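Local atomic coordinates of cellulose 1,4-beta-cellobiosidase (Thermobifida fusca, PDB entry 4JJJ), a protein that probably hydrolyses cellulose as a cellobiohydrolase, this chain being its family 48 glycoside hydrolase domain, which binds glucan chains and metal ions. Residues A[11-14]-A[20-23]; A[271-276]-A[282-287]; A[439-444]-A[510-515]; A[601-606]-A[610-615]. The protein carries 1 engineered substitution. All coordinates share one frame; numbering follows the deposited sequence. Where two conformers were deposited one is given.

How the interactions relate
From the N terminus, interaction 1 closes the short turn between helix 2-14 and strand 21-24. Interaction 2 closes a second short loop, inside the long connection from helix 250-263 to strand 302-306, on the opposite side of the chain's centre. Interaction 3 spans 65 residues and joins helix 435-450 to helix 499-516. Interaction 4 folds the chain after helix 597-604 back on that helix. The four follow one another in series; none nests in or crosses another, and none touches another. Interactions 2 and 4 are farthest apart, about 50 Å between centres. Interactions 1, 3 and 4 each include a metal ligand, whereas interaction 2 reaches a bound glucose.

Interaction 1 of 4, residues A[11-14]-A[20-23]; sequences EKIK and YFRE. With ZN (zinc ion), chain P.
The ring of Y20 lies under I13, whose methyl CG2 sits over one ring face, displaced toward the rim. I13 CG2 is 4.3 Å from Y20 CG. The same methyl touches the next ring, with I13 CG2 4.2 Å from F21 CE2. The carbonyl of I13 also meets the F21 ring, this time at its edge: I13 O lies in the ring plane, 3.3 Å from F21 CE2. K14 crosses F21 obliquely through its methylene CD, 3.9 Å from F21 CE2. Its folded chain lays CD against the ring, and NZ forms a salt bridge with E60. The contact is a helix-to-strand turn in the (α/α)6 domain of family 48: helix 2-14 ends here and a two-stranded antiparallel sheet, 21-24 with 27-30, begins. One water bridges the backbones. It donates to I13 O at 2.7 Å and accepts from Y20 N at 3.1 Å. Y20 CG stands anti to the carbonyl carbon (chi1 -74°), which turns the ring toward the helix, and its OH bonds to the carbonyl of I539. Were Y20 an alanine, I13 CG2 would probably lose the ring it rests on and the I539 carbonyl its hydroxyl partner. F620 of helix 620-637 packs edge-to-face on F21. Earlier on the same helix as I13, E11 OE2 binds a zinc ion at 1.9 Å, with D15 as a second ligand.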
loop_
_atom_site.group_PDB
_atom_site.type_symbol
_atom_site.label_atom_id
_atom_site.label_comp_id
_atom_site.label_asym_id
_atom_site.label_seq_id
_atom_site.Cartn_x
_atom_site.Cartn_y
_atom_site.Cartn_z
ATOM N N GLU A 11 -6.204 17.661 16.535
ATOM C CA GLU A 11 -5.329 18.745 16.969
ATOM C C GLU A 11 -3.937 18.308 17.280
ATOM O O GLU A 11 -2.983 18.950 16.898
ATOM C CB GLU A 11 -5.994 19.511 18.148
ATOM C CG GLU A 11 -5.363 20.885 18.435
ATOM C CD GLU A 11 -4.026 20.822 19.165
ATOM O OE1 GLU A 11 -3.673 19.847 19.866
ATOM O OE2 GLU A 11 -3.300 21.835 19.013
ATOM N N LYS A 12 -3.799 17.182 17.917
ATOM C CA LYS A 12 -2.459 16.601 18.150
ATOM C C LYS A 12 -1.657 16.310 16.871
ATOM O O LYS A 12 -0.526 16.600 16.737
ATOM C CB LYS A 12 -2.581 15.329 18.995
ATOM C CG LYS A 12 -2.939 15.510 20.477
ATOM C CD LYS A 12 -3.290 14.197 21.160
ATOM C CE LYS A 12 -3.720 14.264 22.594
ATOM N NZ LYS A 12 -3.989 12.951 23.164
ATOM N N ILE A 13 -2.366 15.721 15.910
ATOM C CA ILE A 13 -1.748 15.332 14.645
ATOM C C ILE A 13 -1.283 16.594 13.935
ATOM O O ILE A 13 -0.236 16.663 13.264
ATOM C CB ILE A 13 -2.735 14.470 13.844
ATOM C CG1 ILE A 13 -2.985 13.143 14.485
ATOM C CG2 ILE A 13 -2.113 14.223 12.498
ATOM C CD1 ILE A 13 -4.091 12.382 13.901
ATOM N N LYS A 14 -2.082 17.673 13.991
ATOM C CA LYS A 14 -1.826 18.874 13.211
ATOM C C LYS A 14 -0.965 19.914 13.998
ATOM O O LYS A 14 -0.620 20.947 13.373
ATOM C CB LYS A 14 -3.159 19.518 12.779
ATOM C CG LYS A 14 -4.013 18.643 11.891
ATOM C CD LYS A 14 -3.380 18.413 10.535
ATOM C CE LYS A 14 -3.110 19.640 9.755
ATOM N NZ LYS A 14 -4.294 20.460 9.462
ATOM N N TYR A 20 4.403 15.425 13.313
ATOM C CA TYR A 20 3.887 14.488 12.277
ATOM C C TYR A 20 4.261 14.883 10.822
ATOM O O TYR A 20 4.104 14.047 9.927
ATOM C CB TYR A 20 2.386 14.307 12.417
ATOM C CG TYR A 20 1.943 13.472 13.577
ATOM C CD1 TYR A 20 1.964 12.088 13.508
ATOM C CD2 TYR A 20 1.535 14.046 14.785
ATOM C CE1 TYR A 20 1.613 11.305 14.558
ATOM C CE2 TYR A 20 1.107 13.286 15.839
ATOM C CZ TYR A 20 1.139 11.922 15.762
ATOM O OH TYR A 20 0.748 11.200 16.822
ATOM N N PHE A 21 4.550 16.151 10.570
ATOM C CA PHE A 21 4.701 16.672 9.249
ATOM C C PHE A 21 5.968 17.513 9.073
ATOM O O PHE A 21 6.517 18.034 10.065
ATOM C CB PHE A 21 3.595 17.590 8.826
ATOM C CG PHE A 21 2.178 17.060 8.830
ATOM C CD1 PHE A 21 1.532 16.674 7.658
ATOM C CD2 PHE A 21 1.397 17.139 10.010
ATOM C CE1 PHE A 21 0.223 16.290 7.621
ATOM C CE2 PHE A 21 0.081 16.746 9.951
ATOM C CZ PHE A 21 -0.561 16.280 8.799
ATOM N N ARG A 22 6.400 17.665 7.828
ATOM C CA ARG A 22 7.341 18.744 7.449
ATOM C C ARG A 22 6.608 19.707 6.543
ATOM O O ARG A 22 5.899 19.290 5.618
ATOM C CB ARG A 22 8.569 18.170 6.778
ATOM C CG ARG A 22 9.530 19.259 6.328
ATOM C CD ARG A 22 10.886 18.625 5.956
ATOM N NE ARG A 22 11.857 19.637 5.517
ATOM C CZ ARG A 22 13.171 19.463 5.600
ATOM N NH1 ARG A 22 13.637 18.369 6.142
ATOM N NH2 ARG A 22 14.031 20.401 5.152
ATOM N N GLU A 23 6.799 21.026 6.775
ATOM C CA GLU A 23 6.153 22.039 6.010
ATOM C C GLU A 23 7.145 22.520 4.969
ATOM O O GLU A 23 8.330 22.766 5.266
ATOM C CB GLU A 23 5.811 23.232 6.920
ATOM C CG GLU A 23 4.942 24.200 6.147
ATOM C CD GLU A 23 4.382 25.307 7.004
ATOM O OE1 GLU A 23 3.802 25.020 8.083
ATOM O OE2 GLU A 23 4.466 26.454 6.511
HETATM ZN ZN ZN P . -1.763 22.304 20.070
HETATM O O HOH W 1 2.252 17.519 13.857
#

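Interaction 2 of 4, residues A[271-276]-A[282-287]; sequences YFKKIG and TSCPGG. With BGC (beta-D-glucopyranose), chain D.
F272, K273 and K274 each make one hydrogen bond to the 282-287 segment, with G287, C284 and P285 in turn. Two are backbone bonds. G287 N donates to F272 O at 2.7 Å, in the carbonyl plane. K274 N donates to P285 O at 3.0 Å and is nearly straight, 171° at the hydrogen. They flank a single beta bridge between K273 and G286. The third bond comes from a side chain: K273 NZ reaches C284 O at 2.8 Å, tilted 20° from the carbonyl plane. Bends at chi2 and chi3 curl the lysine back to this carbonyl. The same NZ also bonds to the carbonyls of P124 and A281, so three backbone oxygens grip the ammonium group. A leucine in place of K273 would probably leave these three carbonyls without their shared donor and the 282-287 backbone less firmly held.

Apolar contact is modest. K273 CB lies 3.9 Å from C284 SG, and C284 is tied to C278 by a disulfide that closes the same loop. K274 CD touches the P285 ring at CG, 4.3 Å away.

Sugar contact is made by Y271, which lines a glycan pocket. Its OH donates to O6 of a bound glucose at 2.7 Å, and this O6 lies in the ring plane at the edge.

Both segments belong to the long irregular connection between helix 250-263 and strand 302-306.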
loop_
_atom_site.group_PDB
_atom_site.type_symbol
_atom_site.label_atom_id
_atom_site.label_comp_id
_atom_site.label_asym_id
_atom_site.label_seq_id
_atom_site.Cartn_x
_atom_site.Cartn_y
_atom_site.Cartn_z
ATOM N N TYR A 271 2.796 -7.633 -17.770
ATOM C CA TYR A 271 3.214 -7.432 -19.133
ATOM C C TYR A 271 2.051 -7.603 -20.120
ATOM O O TYR A 271 2.245 -7.957 -21.314
ATOM C CB TYR A 271 4.382 -8.362 -19.478
ATOM C CG TYR A 271 5.646 -7.979 -18.776
ATOM C CD1 TYR A 271 6.358 -6.878 -19.184
ATOM C CD2 TYR A 271 6.087 -8.734 -17.643
ATOM C CE1 TYR A 271 7.532 -6.477 -18.474
ATOM C CE2 TYR A 271 7.235 -8.343 -16.944
ATOM C CZ TYR A 271 7.917 -7.203 -17.388
ATOM O OH TYR A 271 9.088 -6.889 -16.660
ATOM N N PHE A 272 0.863 -7.239 -19.693
ATOM C CA PHE A 272 -0.337 -7.247 -20.469
ATOM C C PHE A 272 -0.548 -8.619 -21.161
ATOM O O PHE A 272 -1.044 -8.643 -22.267
ATOM C CB PHE A 272 -0.346 -6.062 -21.467
ATOM C CG PHE A 272 -0.391 -4.707 -20.782
ATOM C CD1 PHE A 272 -1.605 -4.171 -20.367
ATOM C CD2 PHE A 272 0.805 -3.994 -20.527
ATOM C CE1 PHE A 272 -1.559 -2.975 -19.649
ATOM C CE2 PHE A 272 0.809 -2.784 -19.851
ATOM C CZ PHE A 272 -0.397 -2.306 -19.372
ATOM N N LYS A 273 -0.163 -9.677 -20.491
ATOM C CA LYS A 273 -0.528 -11.019 -20.992
ATOM C C LYS A 273 -1.975 -11.260 -20.855
ATOM O O LYS A 273 -2.671 -10.790 -19.941
ATOM C CB LYS A 273 0.131 -12.070 -20.194
ATOM C CG LYS A 273 1.619 -12.108 -20.194
ATOM C CD LYS A 273 2.253 -12.591 -21.434
ATOM C CE LYS A 273 3.568 -13.334 -21.136
ATOM N NZ LYS A 273 4.071 -13.762 -22.481
ATOM N N LYS A 274 -2.495 -12.127 -21.715
ATOM C CA LYS A 274 -3.848 -12.548 -21.526
ATOM C C LYS A 274 -4.001 -13.243 -20.174
ATOM O O LYS A 274 -3.179 -14.095 -19.759
ATOM C CB LYS A 274 -4.194 -13.575 -22.585
ATOM C CG LYS A 274 -5.619 -14.135 -22.561
ATOM C CD LYS A 274 -5.776 -15.091 -23.770
ATOM C CE LYS A 274 -7.165 -15.678 -23.858
ATOM N NZ LYS A 274 -8.174 -14.717 -24.393
ATOM N N ILE A 275 -5.073 -12.910 -19.478
ATOM C CA ILE A 275 -5.344 -13.578 -18.215
ATOM C C ILE A 275 -5.845 -14.975 -18.345
ATOM O O ILE A 275 -6.761 -15.268 -19.155
ATOM C CB ILE A 275 -6.380 -12.812 -17.367
ATOM C CG1 ILE A 275 -5.965 -11.357 -17.166
ATOM C CG2 ILE A 275 -6.663 -13.605 -16.087
ATOM C CD1 ILE A 275 -4.727 -11.167 -16.336
ATOM N N GLY A 276 -5.238 -15.876 -17.610
ATOM C CA GLY A 276 -5.816 -17.188 -17.389
ATOM C C GLY A 276 -4.929 -18.289 -17.915
ATOM O O GLY A 276 -4.568 -18.268 -19.061
ATOM N N THR A 282 7.068 -17.736 -22.768
ATOM C CA THR A 282 7.061 -17.627 -24.234
ATOM C C THR A 282 5.773 -18.123 -24.863
ATOM O O THR A 282 5.501 -17.710 -25.959
ATOM C CB THR A 282 8.251 -18.407 -24.890
ATOM O OG1 THR A 282 8.202 -19.751 -24.378
ATOM C CG2 THR A 282 9.533 -17.771 -24.471
ATOM N N SER A 283 4.964 -18.869 -24.114
ATOM C CA SER A 283 3.733 -19.527 -24.563
ATOM C C SER A 283 2.521 -18.677 -24.291
ATOM O O SER A 283 1.652 -18.565 -25.142
ATOM C CB SER A 283 3.490 -20.857 -23.822
ATOM O OG SER A 283 4.363 -21.847 -24.287
ATOM N N CYS A 284 2.466 -18.083 -23.102
ATOM C CA CYS A 284 1.284 -17.251 -22.720
ATOM C C CYS A 284 1.210 -16.066 -23.637
ATOM O O CYS A 284 2.140 -15.303 -23.696
ATOM C CB CYS A 284 1.346 -16.922 -21.259
ATOM S SG CYS A 284 -0.112 -15.896 -20.781
ATOM N N PRO A 285 0.108 -15.880 -24.334
ATOM C CA PRO A 285 0.085 -14.862 -25.357
ATOM C C PRO A 285 -0.052 -13.466 -24.839
ATOM O O PRO A 285 -0.653 -13.211 -23.771
ATOM C CB PRO A 285 -1.169 -15.164 -26.195
ATOM C CG PRO A 285 -1.957 -16.035 -25.382
ATOM C CD PRO A 285 -1.109 -16.715 -24.362
ATOM N N GLY A 286 0.452 -12.562 -25.624
ATOM C CA GLY A 286 0.218 -11.165 -25.350
ATOM C C GLY A 286 -1.267 -10.880 -25.386
ATOM O O GLY A 286 -1.981 -11.339 -26.275
ATOM N N GLY A 287 -1.745 -9.983 -24.539
ATOM C CA GLY A 287 -3.089 -9.536 -24.619
ATOM C C GLY A 287 -3.353 -8.569 -25.726
ATOM O O GLY A 287 -2.432 -7.876 -26.244
HETATM C C2 BGC D . 12.867 -2.136 -14.883
HETATM C C3 BGC D . 12.889 -1.425 -16.230
HETATM C C4 BGC D . 12.066 -2.230 -17.268
HETATM C C5 BGC D . 10.666 -2.486 -16.701
HETATM C C6 BGC D . 9.829 -3.437 -17.622
HETATM C C1 BGC D . 11.415 -2.307 -14.441
HETATM O O2 BGC D . 13.549 -1.297 -13.971
HETATM O O3 BGC D . 14.272 -1.336 -16.646
HETATM O O4 BGC D . 11.872 -1.470 -18.461
HETATM O O5 BGC D . 10.799 -3.141 -15.434
HETATM O O6 BGC D . 10.384 -4.751 -17.690
#

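Interaction 3 of 4, residues A[439-444]-A[510-515]; sequences AILDKW and MYYAKR. With CA (calcium ion), chain G.
Y512 has the most surface buried here, and it meets L441 and D442 with its ring and its hydroxyl. Its CG is anti to the backbone N (chi1 175°), which extends the ring from helix 499-516 across to helix 435-450. The ring side CD1 rests against the aliphatic base of L441, with Y512 CD1 3.7 Å from L441 CB. The leucine methyl CD1 is a little farther, 4.1 Å from the same ring carbon. The side chains of L441 and Y512 run antiparallel, alongside each other rather than end to end. L441 also packs on Y429 of helix 416-432.

The pair joins two helices of the (α/α)6 barrel that characterises this family. Y512 also touches A521 of helix 519-533, the helix that follows its own.

At the far end of the ring, Y512 OH donates to D442 OD1 at 2.7 Å. The bond meets the anti side of the oxygen, 26° out of the carboxylate plane. The carboxylate is turned 76° against the ring, and OD1 sits in the ring plane at its edge.

D442 divides its two oxygens between different tasks. OD2 binds the calcium ion at 2.2 Å. OD1 takes the tyrosine hydroxyl and also a hydrogen bond at 2.7 Å from a water that is itself bound to the metal. Y512 is thus a second-shell residue that helps fix the rotation of a first-shell ligand. E438, one turn earlier on the D442 helix, supplies another calcium ligand, and two further waters bind the ion at 2.2 and 2.4 Å.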
loop_
_atom_site.group_PDB
_atom_site.type_symbol
_atom_site.label_atom_id
_atom_site.label_comp_id
_atom_site.label_asym_id
_atom_site.label_seq_id
_atom_site.Cartn_x
_atom_site.Cartn_y
_atom_site.Cartn_z
ATOM N N ALA A 439 -22.841 -11.016 3.244
ATOM C CA ALA A 439 -22.484 -12.433 3.436
ATOM C C ALA A 439 -21.080 -12.581 3.904
ATOM O O ALA A 439 -20.823 -13.416 4.782
ATOM C CB ALA A 439 -22.717 -13.222 2.192
ATOM N N ILE A 440 -20.142 -11.815 3.323
ATOM C CA ILE A 440 -18.750 -11.863 3.827
ATOM C C ILE A 440 -18.668 -11.449 5.287
ATOM O O ILE A 440 -18.028 -12.134 6.161
ATOM C CB ILE A 440 -17.859 -10.969 2.919
ATOM C CG1 ILE A 440 -17.775 -11.499 1.520
ATOM C CG2 ILE A 440 -16.442 -10.930 3.510
ATOM C CD1 ILE A 440 -17.187 -10.545 0.509
ATOM N N LEU A 441 -19.274 -10.308 5.610
ATOM C CA LEU A 441 -19.253 -9.776 6.952
ATOM C C LEU A 441 -19.891 -10.698 7.990
ATOM O O LEU A 441 -19.371 -10.880 9.109
ATOM C CB LEU A 441 -20.007 -8.464 6.921
ATOM C CG LEU A 441 -19.265 -7.346 6.237
ATOM C CD1 LEU A 441 -20.218 -6.224 5.818
ATOM C CD2 LEU A 441 -18.211 -6.765 7.167
ATOM N N ASP A 442 -21.015 -11.377 7.615
ATOM C CA ASP A 442 -21.682 -12.211 8.592
ATOM C C ASP A 442 -20.796 -13.371 9.033
ATOM O O ASP A 442 -21.017 -13.875 10.155
ATOM C CB ASP A 442 -23.023 -12.708 7.996
ATOM C CG ASP A 442 -24.142 -11.635 8.011
ATOM O OD1 ASP A 442 -24.080 -10.577 8.615
ATOM O OD2 ASP A 442 -25.146 -11.982 7.312
ATOM N N LYS A 443 -19.908 -13.847 8.163
ATOM C CA LYS A 443 -18.969 -14.879 8.553
ATOM C C LYS A 443 -17.668 -14.331 9.155
ATOM O O LYS A 443 -17.093 -14.941 10.044
ATOM C CB LYS A 443 -18.722 -15.728 7.331
ATOM C CG LYS A 443 -17.830 -16.921 7.642
ATOM C CD LYS A 443 -17.706 -17.960 6.532
ATOM C CE LYS A 443 -16.847 -19.157 6.964
ATOM N NZ LYS A 443 -16.814 -20.287 5.944
ATOM N N TRP A 444 -17.209 -13.197 8.690
ATOM C CA TRP A 444 -15.945 -12.634 9.212
ATOM C C TRP A 444 -16.051 -12.033 10.574
ATOM O O TRP A 444 -15.155 -12.180 11.396
ATOM C CB TRP A 444 -15.389 -11.568 8.159
ATOM C CG TRP A 444 -14.083 -10.982 8.489
ATOM C CD1 TRP A 444 -12.861 -11.411 7.991
ATOM C CD2 TRP A 444 -13.810 -9.881 9.332
ATOM N NE1 TRP A 444 -11.876 -10.661 8.477
ATOM C CE2 TRP A 444 -12.395 -9.724 9.351
ATOM C CE3 TRP A 444 -14.580 -9.034 10.094
ATOM C CZ2 TRP A 444 -11.771 -8.711 10.068
ATOM C CZ3 TRP A 444 -13.952 -8.054 10.850
ATOM C CH2 TRP A 444 -12.594 -7.898 10.831
ATOM N N MET A 510 -18.389 -1.113 13.712
ATOM C CA MET A 510 -19.400 -0.042 13.786
ATOM C C MET A 510 -20.225 0.043 12.501
ATOM O O MET A 510 -21.462 0.107 12.608
ATOM C CB MET A 510 -18.730 1.291 14.077
ATOM C CG MET A 510 -18.380 1.433 15.578
ATOM S SD MET A 510 -17.872 3.109 15.996
ATOM C CE MET A 510 -16.435 3.398 14.961
ATOM N N TYR A 511 -19.583 0.074 11.335
ATOM C CA TYR A 511 -20.336 0.148 10.055
ATOM C C TYR A 511 -21.238 -1.034 9.957
ATOM O O TYR A 511 -22.424 -0.948 9.504
ATOM C CB TYR A 511 -19.370 0.290 8.864
ATOM C CG TYR A 511 -18.744 1.642 8.746
ATOM C CD1 TYR A 511 -17.419 1.826 9.055
ATOM C CD2 TYR A 511 -19.456 2.726 8.247
ATOM C CE1 TYR A 511 -16.861 3.090 8.900
ATOM C CE2 TYR A 511 -18.943 3.986 8.102
ATOM C CZ TYR A 511 -17.643 4.211 8.465
ATOM O OH TYR A 511 -16.999 5.402 8.309
ATOM N N TYR A 512 -20.699 -2.229 10.273
ATOM C CA TYR A 512 -21.514 -3.436 10.221
ATOM C C TYR A 512 -22.688 -3.410 11.193
ATOM O O TYR A 512 -23.823 -3.782 10.838
ATOM C CB TYR A 512 -20.646 -4.629 10.551
ATOM C CG TYR A 512 -21.410 -5.948 10.651
ATOM C CD1 TYR A 512 -21.924 -6.602 9.506
ATOM C CD2 TYR A 512 -21.541 -6.543 11.883
ATOM C CE1 TYR A 512 -22.611 -7.852 9.615
ATOM C CE2 TYR A 512 -22.257 -7.753 11.989
ATOM C CZ TYR A 512 -22.735 -8.382 10.864
ATOM O OH TYR A 512 -23.320 -9.586 10.999
ATOM N N ALA A 513 -22.413 -2.946 12.389
ATOM C CA ALA A 513 -23.482 -2.844 13.391
ATOM C C ALA A 513 -24.550 -1.880 13.003
ATOM O O ALA A 513 -25.724 -2.160 13.275
ATOM C CB ALA A 513 -22.886 -2.433 14.729
ATOM N N LYS A 514 -24.153 -0.758 12.445
ATOM C CA LYS A 514 -25.116 0.290 12.072
ATOM C C LYS A 514 -26.167 -0.303 11.130
ATOM O O LYS A 514 -27.376 -0.071 11.365
ATOM C CB LYS A 514 -24.442 1.481 11.486
ATOM C CG LYS A 514 -25.408 2.606 11.065
ATOM C CD LYS A 514 -26.102 3.181 12.248
ATOM C CE LYS A 514 -27.084 4.254 11.796
ATOM N NZ LYS A 514 -27.612 4.936 12.992
ATOM N N ARG A 515 -25.711 -1.000 10.068
ATOM C CA ARG A 515 -26.603 -1.493 9.061
ATOM C C ARG A 515 -27.322 -2.727 9.596
ATOM O O ARG A 515 -28.541 -2.948 9.323
ATOM C CB ARG A 515 -25.847 -1.710 7.737
ATOM C CG ARG A 515 -26.685 -2.172 6.569
ATOM C CD ARG A 515 -27.161 -0.852 5.942
ATOM N NE ARG A 515 -28.113 -1.130 4.968
ATOM C CZ ARG A 515 -28.563 -0.340 4.043
ATOM N NH1 ARG A 515 -28.020 0.796 3.709
ATOM N NH2 ARG A 515 -29.534 -0.873 3.313
HETATM CA CA CA G . -27.105 -10.967 7.709
HETATM O O HOH W 2 -26.224 -8.916 8.639
HETATM O O HOH W 3 -28.144 -9.836 9.513
HETATM O O HOH W 4 -28.900 -12.222 8.005
#

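Interaction 4 of 4, residues A[601-606]-A[610-615]; sequences EAHLND and VPAPIV. With ZN (zinc ion), chain Q.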
loop_
_atom_site.group_PDB
_atom_site.type_symbol
_atom_site.label_atom_id
_atom_site.label_comp_id
_atom_site.label_asym_id
_atom_site.label_seq_id
_atom_site.Cartn_x
_atom_site.Cartn_y
_atom_site.Cartn_z
ATOM N N GLU A 601 21.508 -1.248 19.783
ATOM C CA GLU A 601 22.795 -1.918 19.781
ATOM C C GLU A 601 23.102 -2.621 21.115
ATOM O O GLU A 601 23.754 -3.715 21.150
ATOM C CB GLU A 601 23.919 -0.950 19.368
ATOM C CG GLU A 601 25.247 -1.663 19.182
ATOM C CD GLU A 601 26.294 -0.835 18.548
ATOM O OE1 GLU A 601 26.236 0.421 18.566
ATOM O OE2 GLU A 601 27.260 -1.389 17.905
ATOM N N ALA A 602 22.713 -2.016 22.221
ATOM C CA ALA A 602 22.911 -2.588 23.581
ATOM C C ALA A 602 22.151 -3.893 23.666
ATOM O O ALA A 602 22.647 -4.865 24.200
ATOM C CB ALA A 602 22.483 -1.644 24.674
ATOM N N HIS A 603 20.943 -3.980 23.078
ATOM C CA HIS A 603 20.285 -5.256 23.084
ATOM C C HIS A 603 20.977 -6.283 22.205
ATOM O O HIS A 603 21.154 -7.441 22.578
ATOM C CB HIS A 603 18.792 -5.054 22.581
ATOM C CG HIS A 603 18.133 -6.321 22.193
ATOM N ND1 HIS A 603 17.840 -7.269 23.141
ATOM C CD2 HIS A 603 17.790 -6.840 21.003
ATOM C CE1 HIS A 603 17.306 -8.317 22.537
ATOM N NE2 HIS A 603 17.318 -8.114 21.245
ATOM N N LEU A 604 21.427 -5.879 21.027
ATOM C CA LEU A 604 22.033 -6.785 20.117
ATOM C C LEU A 604 23.406 -7.232 20.712
ATOM O O LEU A 604 23.841 -8.355 20.396
ATOM C CB LEU A 604 22.219 -6.211 18.732
ATOM C CG LEU A 604 20.898 -5.959 17.968
ATOM C CD1 LEU A 604 21.146 -5.221 16.720
ATOM C CD2 LEU A 604 20.064 -7.208 17.774
ATOM N N ASN A 605 24.023 -6.365 21.523
ATOM C CA ASN A 605 25.243 -6.735 22.179
ATOM C C ASN A 605 25.050 -7.785 23.222
ATOM O O ASN A 605 26.017 -8.328 23.717
ATOM C CB ASN A 605 25.963 -5.527 22.769
ATOM C CG ASN A 605 26.702 -4.712 21.699
ATOM O OD1 ASN A 605 26.947 -5.156 20.580
ATOM N ND2 ASN A 605 26.992 -3.479 22.042
ATOM N N ASP A 606 23.863 -7.967 23.761
ATOM C CA ASP A 606 23.727 -8.831 24.943
ATOM C C ASP A 606 22.244 -9.264 25.047
ATOM O O ASP A 606 21.593 -8.916 26.029
ATOM C CB ASP A 606 24.203 -8.065 26.194
ATOM C CG ASP A 606 24.349 -8.931 27.436
ATOM O OD1 ASP A 606 24.207 -10.155 27.319
ATOM O OD2 ASP A 606 24.487 -8.378 28.507
ATOM N N VAL A 610 19.873 -7.880 28.057
ATOM C CA VAL A 610 19.383 -6.523 27.826
ATOM C C VAL A 610 18.244 -6.740 26.852
ATOM O O VAL A 610 18.465 -7.195 25.749
ATOM C CB VAL A 610 20.449 -5.642 27.236
ATOM C CG1 VAL A 610 19.890 -4.303 26.868
ATOM C CG2 VAL A 610 21.593 -5.465 28.239
ATOM N N PRO A 611 16.990 -6.429 27.296
ATOM C CA PRO A 611 15.897 -6.716 26.394
ATOM C C PRO A 611 15.851 -5.701 25.235
ATOM O O PRO A 611 16.404 -4.622 25.356
ATOM C CB PRO A 611 14.640 -6.656 27.294
ATOM C CG PRO A 611 15.081 -6.136 28.623
ATOM C CD PRO A 611 16.580 -6.066 28.674
ATOM N N ALA A 612 15.166 -6.082 24.184
ATOM C CA ALA A 612 14.934 -5.203 23.074
ATOM C C ALA A 612 14.090 -3.997 23.533
ATOM O O ALA A 612 13.249 -4.154 24.414
ATOM C CB ALA A 612 14.251 -5.969 21.957
ATOM N N PRO A 613 14.362 -2.810 22.970
ATOM C CA PRO A 613 13.652 -1.651 23.463
ATOM C C PRO A 613 12.115 -1.811 23.237
ATOM O O PRO A 613 11.670 -2.350 22.253
ATOM C CB PRO A 613 14.191 -0.450 22.675
ATOM C CG PRO A 613 14.952 -1.017 21.570
ATOM C CD PRO A 613 15.389 -2.444 21.949
ATOM N N ILE A 614 11.393 -1.316 24.205
ATOM C CA ILE A 614 9.916 -1.209 24.129
ATOM C C ILE A 614 9.643 0.237 23.839
ATOM O O ILE A 614 10.114 1.175 24.520
ATOM C CB ILE A 614 9.254 -1.648 25.455
ATOM C CG1 ILE A 614 9.617 -3.071 25.696
ATOM C CG2 ILE A 614 7.696 -1.477 25.358
ATOM C CD1 ILE A 614 9.221 -3.620 27.059
ATOM N N VAL A 615 8.891 0.464 22.745
ATOM C CA VAL A 615 8.690 1.808 22.220
ATOM C C VAL A 615 7.184 2.069 22.118
ATOM O O VAL A 615 6.398 1.134 22.037
ATOM C CB VAL A 615 9.360 1.942 20.836
ATOM C CG1 VAL A 615 10.866 1.693 20.873
ATOM C CG2 VAL A 615 8.750 1.031 19.804
HETATM ZN ZN ZN Q . 16.332 -9.268 19.943
HETATM O O HOH W 5 14.524 -9.655 20.943
#
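H603 is held at both ring nitrogens: NE2 binds a zinc ion at 2.0 Å while ND1 donates to V610 O at 2.7 Å. In this family 48 (α/α)6 domain, the chain leaving helix 597-604 turns back over the helix on its way to helix 620-637. The ND1 bond is nearly straight, 172° at the hydrogen, and V610 O lies 7° out of the ring plane. This second-shell carbonyl fixes the rotation of the imidazole and would be expected to strengthen NE2 as a donor to the metal. One face of the ring is covered by A612, in a CH-pi contact: its CB stands 3.7 Å from the centroid of the H603 ring, close to the ring normal. The turn itself is closed by the backbone, with V610 N bonded to D606 O at 2.9 Å. D606 OD1 is taken by N609 within the turn. V610 points at the helix, and V610 CG1 packs 4.3 Å from A602 CB. The zinc ion also carries a water, whose oxygen is 2.1 Å from the metal.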